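PDB 6XZ0: spectinomycin 9-adenylyltransferase from Enterococcus faecalis, which transfers adenylyl groups from ATP to the 9-hydroxyl of spectinomycin, giving bacterial resistance to this antibiotic but not to streptomycin. Local coordinates for residues T30-S35 against S45-L50; E86-I91 against E105-E110; L130-Y135 against S160-A165; L188-L193 against I201-A206. All coordinates share one frame; numbering follows the deposited sequence.

Interaction 1. Residues T30-S35 against S45-L50; sequences TYMFGS and SDLDFL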
loop_
_atom_site.group_PDB
_atom_site.type_symbol
_atom_site.label_atom_id
_atom_site.label_comp_id
_atom_site.label_asym_id
_atom_site.label_seq_id
_atom_site.Cartn_x
_atom_site.Cartn_y
_atom_site.Cartn_z
ATOM N N THR A 30 3.297 10.261 -12.599
ATOM C CA THR A 30 2.456 9.239 -11.990
ATOM C C THR A 30 3.084 7.879 -12.254
ATOM O O THR A 30 3.509 7.598 -13.378
ATOM C CB THR A 30 1.024 9.277 -12.536
ATOM O OG1 THR A 30 0.963 8.551 -13.765
ATOM C CG2 THR A 30 0.571 10.701 -12.780
ATOM N N TYR A 31 3.141 7.042 -11.221
ATOM C CA TYR A 31 3.903 5.804 -11.278
ATOM C C TYR A 31 3.105 4.677 -10.644
ATOM O O TYR A 31 2.199 4.904 -9.839
ATOM C CB TYR A 31 5.262 5.963 -10.580
ATOM C CG TYR A 31 6.028 7.176 -11.055
ATOM C CD1 TYR A 31 5.803 8.430 -10.499
ATOM C CD2 TYR A 31 6.961 7.070 -12.072
ATOM C CE1 TYR A 31 6.492 9.542 -10.944
ATOM C CE2 TYR A 31 7.655 8.172 -12.521
ATOM C CZ TYR A 31 7.418 9.405 -11.957
ATOM O OH TYR A 31 8.113 10.497 -12.417
ATOM N N MET A 32 3.453 3.451 -11.023
ATOM C CA MET A 32 2.846 2.246 -10.476
ATOM C C MET A 32 3.906 1.424 -9.759
ATOM O O MET A 32 5.025 1.272 -10.256
ATOM C CB MET A 32 2.190 1.402 -11.571
ATOM C CG MET A 32 0.844 1.919 -12.032
ATOM S SD MET A 32 0.096 0.848 -13.274
ATOM C CE MET A 32 0.110 -0.718 -12.404
ATOM N N PHE A 33 3.551 0.888 -8.597
ATOM C CA PHE A 33 4.482 0.079 -7.817
ATOM C C PHE A 33 3.700 -1.067 -7.187
ATOM O O PHE A 33 2.570 -1.374 -7.583
ATOM C CB PHE A 33 5.226 0.950 -6.790
ATOM C CG PHE A 33 4.361 1.439 -5.659
ATOM C CD1 PHE A 33 4.510 0.922 -4.383
ATOM C CD2 PHE A 33 3.413 2.426 -5.870
ATOM C CE1 PHE A 33 3.721 1.374 -3.340
ATOM C CE2 PHE A 33 2.622 2.880 -4.833
ATOM C CZ PHE A 33 2.776 2.355 -3.566
ATOM N N GLY A 34 4.311 -1.719 -6.205
ATOM C CA GLY A 34 3.671 -2.812 -5.513
ATOM C C GLY A 34 3.816 -4.126 -6.252
ATOM O O GLY A 34 4.598 -4.278 -7.186
ATOM N N SER A 35 3.018 -5.089 -5.815
ATOM C CA SER A 35 3.020 -6.433 -6.369
ATOM C C SER A 35 2.420 -6.522 -7.761
ATOM O O SER A 35 2.290 -7.637 -8.295
ATOM C CB SER A 35 2.290 -7.385 -5.425
ATOM O OG SER A 35 1.091 -6.810 -4.974
ATOM N N SER A 45 -3.908 -9.180 -8.190
ATOM C CA SER A 45 -3.150 -8.102 -7.570
ATOM C C SER A 45 -3.906 -6.774 -7.606
ATOM O O SER A 45 -4.893 -6.598 -8.326
ATOM C CB SER A 45 -1.791 -7.937 -8.252
ATOM O OG SER A 45 -0.793 -8.703 -7.603
ATOM N N ASP A 46 -3.413 -5.832 -6.805
ATOM C CA ASP A 46 -4.001 -4.512 -6.646
ATOM C C ASP A 46 -3.176 -3.470 -7.390
ATOM O O ASP A 46 -1.984 -3.654 -7.651
ATOM C CB ASP A 46 -4.105 -4.136 -5.162
ATOM C CG ASP A 46 -5.027 -5.062 -4.391
ATOM O OD1 ASP A 46 -5.777 -5.828 -5.034
ATOM O OD2 ASP A 46 -5.002 -5.024 -3.144
ATOM N N LEU A 47 -3.829 -2.357 -7.717
ATOM C CA LEU A 47 -3.234 -1.291 -8.523
ATOM C C LEU A 47 -2.780 -0.170 -7.595
ATOM O O LEU A 47 -3.585 0.660 -7.166
ATOM C CB LEU A 47 -4.236 -0.785 -9.552
ATOM C CG LEU A 47 -4.520 -1.750 -10.699
ATOM C CD1 LEU A 47 -5.610 -1.202 -11.597
ATOM C CD2 LEU A 47 -3.252 -2.037 -11.487
ATOM N N ASP A 48 -1.483 -0.136 -7.300
ATOM C CA ASP A 48 -0.903 0.863 -6.408
ATOM C C ASP A 48 -0.258 1.960 -7.247
ATOM O O ASP A 48 0.796 1.748 -7.854
ATOM C CB ASP A 48 0.113 0.222 -5.466
ATOM C CG ASP A 48 -0.373 -1.093 -4.891
ATOM O OD1 ASP A 48 -1.514 -1.138 -4.384
ATOM O OD2 ASP A 48 0.388 -2.081 -4.946
ATOM N N PHE A 49 -0.888 3.130 -7.275
ATOM C CA PHE A 49 -0.367 4.282 -7.995
ATOM C C PHE A 49 0.386 5.209 -7.048
ATOM O O PHE A 49 0.053 5.328 -5.865
ATOM C CB PHE A 49 -1.492 5.064 -8.678
ATOM C CG PHE A 49 -2.169 4.317 -9.788
ATOM C CD1 PHE A 49 -3.358 3.643 -9.562
ATOM C CD2 PHE A 49 -1.624 4.295 -11.062
ATOM C CE1 PHE A 49 -3.988 2.957 -10.585
ATOM C CE2 PHE A 49 -2.248 3.612 -12.088
ATOM C CZ PHE A 49 -3.431 2.942 -11.848
ATOM N N LEU A 50 1.408 5.871 -7.585
ATOM C CA LEU A 50 2.130 6.920 -6.879
ATOM C C LEU A 50 2.166 8.155 -7.764
ATOM O O LEU A 50 2.568 8.076 -8.929
ATOM C CB LEU A 50 3.552 6.482 -6.510
ATOM C CG LEU A 50 4.441 7.568 -5.897
ATOM C CD1 LEU A 50 3.775 8.182 -4.673
ATOM C CD2 LEU A 50 5.810 7.010 -5.540
#
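The first torsions of Phe33 and Asp48 bring ring and methylene together. The Phe33 CG sits between its backbone N and carbonyl carbon (chi1 70°). Asp48 turns CG beside its own backbone N (chi1 -44°). Asp48 CB then lies over one face of the Phe33 ring, 3.9 Å from the centroid, as a CH-pi contact offset toward the rim. The ring and carboxylate planes are 52° apart. The strands are antiparallel neighbours. Tyr31 and Leu50 form a hydrogen-bonded pair, and Phe33 N bonds to Asp48 O at 3.0 Å. Met32 and Phe49 lie side by side on the other face of the sheet, with Met32 CG 3.5 Å from Phe49 CE2. Met32 SD approaches that ring obliquely, and Met32 CE meets Leu47 CD2 at 3.7 Å. Helix 8-23 packs against this face, and helix 129-139 against Phe33 and Leu50. Gly34-Ser35 and Asp46-Leu47-Asp48 are consistent with the family's Gly-Ser and DxD motifs, whose aspartates bind magnesium in relatives. A weak bond from Ser45 OG to Ser35 O (3.3 Å) ties the two loops. The CH-pi contact and backbone bond together fix where Asp48 sits, consistent with an active-site place, its side chain about 6 Å from spectinomycin.

Interaction 2. Residues E86-I91 against E105-E110; sequences ELTIII and EFIYGE. With SCM (spectinomycin), chain B.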
loop_
_atom_site.group_PDB
_atom_site.type_symbol
_atom_site.label_atom_id
_atom_site.label_comp_id
_atom_site.label_asym_id
_atom_site.label_seq_id
_atom_site.Cartn_x
_atom_site.Cartn_y
_atom_site.Cartn_z
ATOM N N GLU A 86 -5.348 1.948 -5.173
ATOM C CA GLU A 86 -4.722 2.625 -4.042
ATOM C C GLU A 86 -3.734 3.640 -4.603
ATOM O O GLU A 86 -2.698 3.261 -5.161
ATOM C CB GLU A 86 -4.027 1.617 -3.128
ATOM C CG GLU A 86 -4.011 1.988 -1.658
ATOM C CD GLU A 86 -3.444 0.879 -0.793
ATOM O OE1 GLU A 86 -4.017 -0.230 -0.798
ATOM O OE2 GLU A 86 -2.422 1.114 -0.116
ATOM N N LEU A 87 -4.057 4.925 -4.469
ATOM C CA LEU A 87 -3.233 5.998 -5.008
ATOM C C LEU A 87 -2.862 6.956 -3.888
ATOM O O LEU A 87 -3.731 7.408 -3.133
ATOM C CB LEU A 87 -3.962 6.741 -6.142
ATOM C CG LEU A 87 -3.327 7.974 -6.801
ATOM C CD1 LEU A 87 -3.864 8.127 -8.213
ATOM C CD2 LEU A 87 -3.587 9.261 -6.031
ATOM N N THR A 88 -1.573 7.267 -3.792
ATOM C CA THR A 88 -1.061 8.244 -2.845
ATOM C C THR A 88 -0.386 9.375 -3.607
ATOM O O THR A 88 0.333 9.136 -4.583
ATOM C CB THR A 88 -0.066 7.611 -1.863
ATOM O OG1 THR A 88 1.254 7.659 -2.415
ATOM C CG2 THR A 88 -0.439 6.162 -1.591
ATOM N N ILE A 89 -0.624 10.607 -3.161
ATOM C CA ILE A 89 -0.036 11.798 -3.765
ATOM C C ILE A 89 0.972 12.388 -2.792
ATOM O O ILE A 89 0.656 12.607 -1.615
ATOM C CB ILE A 89 -1.104 12.842 -4.133
ATOM C CG1 ILE A 89 -2.087 12.269 -5.150
ATOM C CG2 ILE A 89 -0.451 14.098 -4.691
ATOM C CD1 ILE A 89 -3.055 13.291 -5.688
ATOM N N ILE A 90 2.180 12.648 -3.282
ATOM C CA ILE A 90 3.199 13.337 -2.507
ATOM C C ILE A 90 3.646 14.572 -3.279
ATOM O O ILE A 90 3.470 14.679 -4.496
ATOM C CB ILE A 90 4.407 12.436 -2.178
ATOM C CG1 ILE A 90 5.315 12.290 -3.399
ATOM C CG2 ILE A 90 3.944 11.075 -1.682
ATOM C CD1 ILE A 90 6.581 11.519 -3.126
ATOM N N ILE A 91 4.231 15.514 -2.545
ATOM C CA ILE A 91 4.741 16.761 -3.099
ATOM C C ILE A 91 6.260 16.698 -3.065
ATOM O O ILE A 91 6.851 16.359 -2.032
ATOM C CB ILE A 91 4.211 17.981 -2.326
ATOM C CG1 ILE A 91 2.691 18.071 -2.460
ATOM C CG2 ILE A 91 4.879 19.260 -2.800
ATOM C CD1 ILE A 91 2.080 19.208 -1.678
ATOM N N GLU A 105 0.198 14.225 0.866
ATOM C CA GLU A 105 -0.813 15.225 0.546
ATOM C C GLU A 105 -2.198 14.630 0.332
ATOM O O GLU A 105 -3.198 15.268 0.679
ATOM C CB GLU A 105 -0.394 16.011 -0.702
ATOM C CG GLU A 105 -1.360 17.117 -1.112
ATOM C CD GLU A 105 -1.422 18.254 -0.109
ATOM O OE1 GLU A 105 -0.478 18.398 0.693
ATOM O OE2 GLU A 105 -2.419 19.007 -0.125
ATOM N N PHE A 106 -2.285 13.422 -0.224
ATOM C CA PHE A 106 -3.575 12.831 -0.544
ATOM C C PHE A 106 -3.436 11.315 -0.557
ATOM O O PHE A 106 -2.348 10.782 -0.794
ATOM C CB PHE A 106 -4.096 13.347 -1.893
ATOM C CG PHE A 106 -5.317 12.630 -2.393
ATOM C CD1 PHE A 106 -6.575 12.963 -1.918
ATOM C CD2 PHE A 106 -5.210 11.627 -3.344
ATOM C CE1 PHE A 106 -7.702 12.306 -2.378
ATOM C CE2 PHE A 106 -6.331 10.967 -3.808
ATOM C CZ PHE A 106 -7.578 11.306 -3.326
ATOM N N ILE A 107 -4.546 10.629 -0.295
ATOM C CA ILE A 107 -4.574 9.170 -0.305
ATOM C C ILE A 107 -5.969 8.709 -0.700
ATOM O O ILE A 107 -6.966 9.131 -0.105
ATOM C CB ILE A 107 -4.178 8.574 1.062
ATOM C CG1 ILE A 107 -4.466 7.072 1.097
ATOM C CG2 ILE A 107 -4.916 9.277 2.194
ATOM C CD1 ILE A 107 -3.615 6.261 0.150
ATOM N N TYR A 108 -6.043 7.847 -1.710
ATOM C CA TYR A 108 -7.262 7.107 -1.996
ATOM C C TYR A 108 -7.090 5.665 -1.541
ATOM O O TYR A 108 -6.043 5.050 -1.762
ATOM C CB TYR A 108 -7.631 7.142 -3.482
ATOM C CG TYR A 108 -8.974 6.491 -3.766
ATOM C CD1 TYR A 108 -10.149 7.231 -3.723
ATOM C CD2 TYR A 108 -9.067 5.134 -4.061
ATOM C CE1 TYR A 108 -11.378 6.640 -3.973
ATOM C CE2 TYR A 108 -10.289 4.537 -4.309
ATOM C CZ TYR A 108 -11.440 5.293 -4.265
ATOM O OH TYR A 108 -12.658 4.703 -4.514
ATOM N N GLY A 109 -8.126 5.137 -0.901
ATOM C CA GLY A 109 -8.152 3.757 -0.467
ATOM C C GLY A 109 -9.572 3.338 -0.162
ATOM O O GLY A 109 -10.342 4.128 0.393
ATOM N N GLU A 110 -9.944 2.111 -0.524
ATOM C CA GLU A 110 -11.331 1.700 -0.360
ATOM C C GLU A 110 -11.671 1.337 1.079
ATOM O O GLU A 110 -12.856 1.269 1.423
ATOM C CB GLU A 110 -11.651 0.532 -1.299
ATOM C CG GLU A 110 -13.002 0.676 -1.976
ATOM C CD GLU A 110 -12.942 1.580 -3.190
ATOM O OE1 GLU A 110 -12.523 1.102 -4.262
ATOM O OE2 GLU A 110 -13.305 2.771 -3.073
HETATM O O1 SCM B . -6.733 -2.870 1.381
HETATM C C2 SCM B . -8.063 -3.260 0.992
HETATM C C2M SCM B . -8.512 -2.290 -0.070
HETATM C C3 SCM B . -8.951 -3.267 2.220
HETATM C C4 SCM B . -8.349 -4.133 3.295
HETATM O O4 SCM B . -9.004 -4.953 3.895
HETATM C C5 SCM B . -6.845 -3.895 3.551
HETATM O O5 SCM B . -6.313 -4.959 4.270
HETATM C C6 SCM B . -6.091 -3.804 2.218
HETATM O O1B SCM B . -6.757 -2.714 4.333
HETATM O O2B SCM B . -4.791 -3.309 2.417
HETATM C C7 SCM B . -5.414 -2.217 4.457
HETATM C C8 SCM B . -5.460 -0.884 5.200
HETATM N N8 SCM B . -5.892 -1.057 6.592
HETATM C C8M SCM B . -7.313 -0.788 6.806
HETATM C C9 SCM B . -4.077 -0.232 5.219
HETATM O O9 SCM B . -3.203 -1.006 6.033
HETATM C C10 SCM B . -3.509 -0.086 3.808
HETATM N N10 SCM B . -2.218 0.615 3.892
HETATM C C1M SCM B . -1.060 -0.275 3.971
HETATM C C11 SCM B . -3.429 -1.442 3.106
HETATM O O11 SCM B . -2.954 -1.272 1.775
HETATM C C12 SCM B . -4.830 -2.031 3.067
#
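Ile89 and Phe106 form an antiparallel hydrogen-bonded pair, the strand segments running at 174°. Ile89 N reaches Phe106 O at 2.9 Å, and Tyr108 N reaches Leu87 O at 2.8 Å. Ile89 CD1 touches Phe106 CD2 at 3.6 Å, obliquely to the ring. Leu87 CD2 comes to the same ring at its edge, in plane, 3.9 Å from Phe106 CE2. The two strands form a beta hairpin of the nucleotidyltransferase sheet, and it holds a classic beta bulge. Glu105 and Phe106 both face Ile89, whose carbonyl O takes Glu105 N at 3.0 Å and, weakly, Phe106 N. Helix 59-69 packs on Phe106 and Ile89. On the other face Thr88 CG2 meets Ile107 CD1 at 3.6 Å. The Glu105 side chain crosses that of Ile91 at a slant, Ile91 CD1 meeting Glu105 OE1, and that oxygen pairs with Lys124. Glu86, extended beyond CG, accepts a hydrogen bond at OE1 from spectinomycin O11 (3.0 Å). Asp180 is also hydrogen-bonded to the drug.

Interaction 3. Residues L130-Y135 against S160-A165; sequences LTIMLY and SDVRRA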
loop_
_atom_site.group_PDB
_atom_site.type_symbol
_atom_site.label_atom_id
_atom_site.label_comp_id
_atom_site.label_asym_id
_atom_site.label_seq_id
_atom_site.Cartn_x
_atom_site.Cartn_y
_atom_site.Cartn_z
ATOM N N LEU A 130 4.496 5.288 4.341
ATOM C CA LEU A 130 4.946 5.849 3.071
ATOM C C LEU A 130 6.443 5.656 2.856
ATOM O O LEU A 130 6.902 5.617 1.707
ATOM C CB LEU A 130 4.581 7.335 3.018
ATOM C CG LEU A 130 4.995 8.187 1.816
ATOM C CD1 LEU A 130 4.404 7.653 0.524
ATOM C CD2 LEU A 130 4.588 9.636 2.030
ATOM N N THR A 131 7.216 5.523 3.936
ATOM C CA THR A 131 8.664 5.396 3.798
ATOM C C THR A 131 9.042 4.113 3.069
ATOM O O THR A 131 9.890 4.133 2.168
ATOM C CB THR A 131 9.330 5.447 5.174
ATOM O OG1 THR A 131 9.195 6.764 5.720
ATOM C CG2 THR A 131 10.809 5.110 5.065
ATOM N N ILE A 132 8.430 2.988 3.442
ATOM C CA ILE A 132 8.723 1.736 2.752
ATOM C C ILE A 132 8.125 1.741 1.352
ATOM O O ILE A 132 8.647 1.082 0.443
ATOM C CB ILE A 132 8.224 0.534 3.575
ATOM C CG1 ILE A 132 8.535 0.739 5.059
ATOM C CG2 ILE A 132 8.856 -0.757 3.074
ATOM C CD1 ILE A 132 7.522 0.105 5.989
ATOM N N MET A 133 7.033 2.482 1.148
ATOM C CA MET A 133 6.442 2.579 -0.183
ATOM C C MET A 133 7.402 3.248 -1.159
ATOM O O MET A 133 7.687 2.709 -2.234
ATOM C CB MET A 133 5.119 3.343 -0.117
ATOM C CG MET A 133 4.161 2.841 0.952
ATOM S SD MET A 133 2.434 3.234 0.614
ATOM C CE MET A 133 2.611 4.685 -0.419
ATOM N N LEU A 134 7.918 4.425 -0.794
ATOM C CA LEU A 134 8.854 5.125 -1.668
ATOM C C LEU A 134 10.156 4.351 -1.836
ATOM O O LEU A 134 10.798 4.445 -2.887
ATOM C CB LEU A 134 9.142 6.524 -1.123
ATOM C CG LEU A 134 7.945 7.455 -0.913
ATOM C CD1 LEU A 134 8.294 8.546 0.085
ATOM C CD2 LEU A 134 7.487 8.058 -2.231
ATOM N N TYR A 135 10.562 3.592 -0.816
ATOM C CA TYR A 135 11.783 2.798 -0.925
ATOM C C TYR A 135 11.625 1.696 -1.966
ATOM O O TYR A 135 12.478 1.531 -2.845
ATOM C CB TYR A 135 12.150 2.209 0.438
ATOM C CG TYR A 135 13.329 1.260 0.403
ATOM C CD1 TYR A 135 14.632 1.740 0.422
ATOM C CD2 TYR A 135 13.138 -0.115 0.351
ATOM C CE1 TYR A 135 15.713 0.877 0.392
ATOM C CE2 TYR A 135 14.213 -0.986 0.318
ATOM C CZ TYR A 135 15.497 -0.484 0.338
ATOM O OH TYR A 135 16.569 -1.346 0.303
ATOM N N SER A 160 18.476 2.968 6.986
ATOM C CA SER A 160 18.256 3.134 8.417
ATOM C C SER A 160 16.818 3.537 8.710
ATOM O O SER A 160 16.271 3.167 9.755
ATOM C CB SER A 160 19.225 4.172 8.983
ATOM O OG SER A 160 18.607 5.442 9.084
ATOM N N ASP A 161 16.188 4.277 7.797
ATOM C CA ASP A 161 14.835 4.761 8.035
ATOM C C ASP A 161 13.774 3.725 7.690
ATOM O O ASP A 161 12.704 3.723 8.308
ATOM C CB ASP A 161 14.592 6.050 7.250
ATOM C CG ASP A 161 15.279 7.247 7.874
ATOM O OD1 ASP A 161 15.609 8.198 7.135
ATOM O OD2 ASP A 161 15.495 7.235 9.104
ATOM N N VAL A 162 14.032 2.845 6.720
ATOM C CA VAL A 162 13.059 1.791 6.443
ATOM C C VAL A 162 12.975 0.825 7.616
ATOM O O VAL A 162 11.885 0.372 7.985
ATOM C CB VAL A 162 13.383 1.068 5.121
ATOM C CG1 VAL A 162 14.814 0.573 5.112
ATOM C CG2 VAL A 162 12.408 -0.089 4.898
ATOM N N ARG A 163 14.115 0.512 8.235
ATOM C CA ARG A 163 14.116 -0.444 9.337
ATOM C C ARG A 163 13.290 0.065 10.512
ATOM O O ARG A 163 12.639 -0.723 11.211
ATOM C CB ARG A 163 15.552 -0.748 9.775
ATOM C CG ARG A 163 16.384 -1.422 8.696
ATOM C CD ARG A 163 17.693 -1.967 9.245
ATOM N NE ARG A 163 17.746 -3.423 9.174
ATOM C CZ ARG A 163 18.846 -4.118 8.903
ATOM N NH1 ARG A 163 19.992 -3.489 8.675
ATOM N NH2 ARG A 163 18.804 -5.443 8.861
ATOM N N ARG A 164 13.294 1.378 10.743
ATOM C CA ARG A 164 12.427 1.939 11.773
ATOM C C ARG A 164 11.008 2.137 11.254
ATOM O O ARG A 164 10.041 1.920 11.995
ATOM C CB ARG A 164 12.993 3.263 12.289
ATOM C CG ARG A 164 12.085 3.958 13.295
ATOM C CD ARG A 164 12.839 4.952 14.157
ATOM N NE ARG A 164 12.828 6.288 13.573
ATOM C CZ ARG A 164 13.760 6.746 12.742
ATOM N NH1 ARG A 164 14.785 5.976 12.401
ATOM N NH2 ARG A 164 13.670 7.976 12.256
ATOM N N ALA A 165 10.865 2.541 9.988
ATOM C CA ALA A 165 9.540 2.608 9.380
ATOM C C ALA A 165 8.858 1.248 9.406
ATOM O O ALA A 165 7.633 1.159 9.564
ATOM C CB ALA A 165 9.644 3.120 7.946
#
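Thr131 and Ala165 meet where two helices pack across each other, the segments 134° apart in direction and 8.9 Å between axes. This is an apolar helix-helix contact between helix 129-139 and helix 159-173, the latter belonging to the C-terminal adenylyltransferase domain. Thr131 presents carbon to its partner: CB lies 3.6 Å from Ala165 CB. Its methyl, CG2, also touches Ala165 CB and nears the Asp161 carbonyl O. Ile132 flanks the pair. Its CG1, set beside the backbone N (chi1 -42°), is 3.9 Å from Ala165 CB and 4.0 Å from Val162 CG2. The Ile132 and Val162 side chains cross at about a right angle. Ile132 CD1 runs on to the Ala165 carbonyl O, at 3.7 Å. The backbones come nearest at Ile132 and Val162, whose CA atoms are 5.7 Å apart; the Ala165 methyl packs beside this point on Thr131. Further out, His100 touches both Thr131 and Ala165. Leu130, Met133 and Leu134 turn to strand 85-91, so helix 129-139 is held between the sheet and this helix. Ile132 also reaches Ile166 and Ser169. Beside the contact, Asp161 OD1 accepts a hydrogen bond from Trp98 NE1. Its other oxygen, OD2, faces Arg164 NH1 in a salt bridge of 3.6 Å.

Interaction 4. Residues L188-L193 against I201-A206; sequences LCRMIL and IPKDIA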
loop_
_atom_site.group_PDB
_atom_site.type_symbol
_atom_site.label_atom_id
_atom_site.label_comp_id
_atom_site.label_asym_id
_atom_site.label_seq_id
_atom_site.Cartn_x
_atom_site.Cartn_y
_atom_site.Cartn_z
ATOM N N LEU A 188 3.237 -8.515 8.309
ATOM C CA LEU A 188 4.327 -8.609 9.276
ATOM C C LEU A 188 5.431 -9.524 8.772
ATOM O O LEU A 188 6.621 -9.232 8.939
ATOM C CB LEU A 188 3.797 -9.108 10.620
ATOM C CG LEU A 188 3.056 -8.085 11.476
ATOM C CD1 LEU A 188 2.541 -8.732 12.751
ATOM C CD2 LEU A 188 3.964 -6.912 11.794
ATOM N N CYS A 189 5.053 -10.644 8.160
ATOM C CA CYS A 189 6.039 -11.559 7.593
ATOM C C CYS A 189 6.859 -10.879 6.501
ATOM O O CYS A 189 8.092 -10.954 6.499
ATOM C CB CYS A 189 5.334 -12.792 7.046
ATOM S SG CYS A 189 4.037 -13.378 8.153
ATOM N N ARG A 190 6.186 -10.194 5.567
ATOM C CA ARG A 190 6.901 -9.414 4.561
ATOM C C ARG A 190 7.888 -8.447 5.204
ATOM O O ARG A 190 8.956 -8.184 4.642
ATOM C CB ARG A 190 5.900 -8.661 3.687
ATOM C CG ARG A 190 6.556 -7.821 2.605
ATOM C CD ARG A 190 5.596 -6.826 1.985
ATOM N NE ARG A 190 4.875 -7.392 0.850
ATOM C CZ ARG A 190 4.037 -6.704 0.081
ATOM N NH1 ARG A 190 3.813 -5.420 0.326
ATOM N NH2 ARG A 190 3.423 -7.297 -0.932
ATOM N N MET A 191 7.554 -7.920 6.384
ATOM C CA MET A 191 8.464 -7.036 7.102
ATOM C C MET A 191 9.600 -7.802 7.770
ATOM O O MET A 191 10.716 -7.278 7.868
ATOM C CB MET A 191 7.689 -6.227 8.141
ATOM C CG MET A 191 6.661 -5.284 7.541
ATOM S SD MET A 191 5.391 -4.779 8.718
ATOM C CE MET A 191 6.363 -4.653 10.213
ATOM N N ILE A 192 9.338 -9.026 8.240
ATOM C CA ILE A 192 10.405 -9.859 8.791
ATOM C C ILE A 192 11.484 -10.101 7.743
ATOM O O ILE A 192 12.684 -10.060 8.042
ATOM C CB ILE A 192 9.834 -11.187 9.323
ATOM C CG1 ILE A 192 8.879 -10.940 10.491
ATOM C CG2 ILE A 192 10.959 -12.132 9.738
ATOM C CD1 ILE A 192 8.079 -12.162 10.883
ATOM N N LEU A 193 11.072 -10.350 6.498
ATOM C CA LEU A 193 12.015 -10.635 5.421
ATOM C C LEU A 193 12.678 -9.366 4.904
ATOM O O LEU A 193 13.882 -9.362 4.628
ATOM C CB LEU A 193 11.306 -11.358 4.273
ATOM C CG LEU A 193 10.920 -12.836 4.387
ATOM C CD1 LEU A 193 10.182 -13.136 5.665
ATOM C CD2 LEU A 193 10.087 -13.250 3.173
ATOM N N ILE A 201 8.690 -8.472 -0.814
ATOM C CA ILE A 201 8.173 -9.651 -1.496
ATOM C C ILE A 201 6.656 -9.551 -1.399
ATOM O O ILE A 201 6.135 -8.883 -0.490
ATOM C CB ILE A 201 8.744 -10.947 -0.870
ATOM C CG1 ILE A 201 8.413 -12.231 -1.643
ATOM C CG2 ILE A 201 8.372 -11.043 0.600
ATOM C CD1 ILE A 201 9.337 -13.381 -1.269
ATOM N N PRO A 202 5.914 -10.118 -2.347
ATOM C CA PRO A 202 4.453 -10.106 -2.212
ATOM C C PRO A 202 4.035 -10.869 -0.966
ATOM O O PRO A 202 4.691 -11.828 -0.559
ATOM C CB PRO A 202 3.962 -10.787 -3.500
ATOM C CG PRO A 202 5.194 -11.336 -4.170
ATOM C CD PRO A 202 6.325 -10.488 -3.712
ATOM N N LYS A 203 2.959 -10.395 -0.337
ATOM C CA LYS A 203 2.436 -11.039 0.857
ATOM C C LYS A 203 1.983 -12.467 0.591
ATOM O O LYS A 203 1.862 -13.253 1.536
ATOM C CB LYS A 203 1.284 -10.210 1.420
ATOM C CG LYS A 203 1.676 -8.776 1.697
ATOM C CD LYS A 203 0.844 -7.809 0.886
ATOM C CE LYS A 203 -0.612 -7.912 1.248
ATOM N NZ LYS A 203 -1.439 -6.876 0.555
ATOM N N ASP A 204 1.740 -12.822 -0.672
ATOM C CA ASP A 204 1.350 -14.189 -0.996
ATOM C C ASP A 204 2.448 -15.171 -0.610
ATOM O O ASP A 204 2.204 -16.137 0.119
ATOM C CB ASP A 204 1.026 -14.305 -2.487
ATOM C CG ASP A 204 0.230 -15.555 -2.818
ATOM O OD1 ASP A 204 0.356 -16.562 -2.092
ATOM O OD2 ASP A 204 -0.530 -15.531 -3.808
ATOM N N ILE A 205 3.672 -14.920 -1.077
ATOM C CA ILE A 205 4.787 -15.831 -0.841
ATOM C C ILE A 205 5.617 -15.434 0.385
ATOM O O ILE A 205 6.411 -16.249 0.881
ATOM C CB ILE A 205 5.613 -15.937 -2.145
ATOM C CG1 ILE A 205 6.734 -16.983 -2.031
ATOM C CG2 ILE A 205 6.039 -14.573 -2.667
ATOM C CD1 ILE A 205 6.941 -17.800 -3.298
ATOM N N ALA A 206 5.417 -14.227 0.923
ATOM C CA ALA A 206 6.040 -13.865 2.193
ATOM C C ALA A 206 5.493 -14.697 3.340
ATOM O O ALA A 206 6.239 -15.044 4.262
ATOM C CB ALA A 206 5.824 -12.381 2.480
#
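Helix 203-211 of the C-terminal adenylyltransferase domain starts against helix 181-196, and Arg190 and Ile201 meet at that start. Pro202 takes the N-cap position, and its carbonyl O accepts Ala206 N. Arg190 carries much of the contact. Its chain leaves with CG anti to the backbone N (chi1 -180°) and bends at chi3 (-89°), which turns the guanidinium across the first turn of the helix. NE donates a hydrogen bond to Ile201 O. The bond is modelled very short, so its exact length is doubtful. Pro202 CA lies at the edge of the guanidinium. Lys203 CG and CD lie over one face, with CG 3.5 Å from Arg190 CZ. The two long chains cross obliquely. One turn further along the helix, Ala206 CB packs on the Arg190 backbone, 3.8 Å from its CA. Leu193 adds an apolar patch: CD2 meets Ile201 CG2 at 3.8 Å and Ala206 CB at 4.4 Å. Cys189 CB touches Ala206 O at 3.7 Å. Lys203 NZ is hydrogen-bonded to Tyr229 OH, and its side chain is about 5 Å from spectinomycin. The amine stays 5.1 Å from Arg190 NH2. The bond to Tyr229 probably keeps the like charges apart, while the methylenes of Lys203 rest on the guanidinium. The Ile201 carbonyl would probably offset part of the positive charge gathered at this helix start.

Interactions 1 and 2 share one sheet, with centres 11 Å apart. Strands 47-53 and 85-91 are neighbours there: Phe49 N lies 2.8 Å from Glu86 O and Leu47 O 3.0 Å from Glu86 N, both probable hydrogen bonds. Helix 129-139 of interaction 3 packs on this sheet, Met133 CE reaching Phe33 CZ at 3.9 Å and Thr88 CG2 at 3.6 Å. Its other side meets the C-terminal domain. Interaction 4 lies in that domain, its centre about 17 Å from that of interaction 1; Pro202 CB touches Ser35 CB at 4.3 Å. Spectinomycin lies between these parts, hydrogen-bonded to Glu86 of interaction 2 and near Asp48 of interaction 1 and Lys203 of interaction 4.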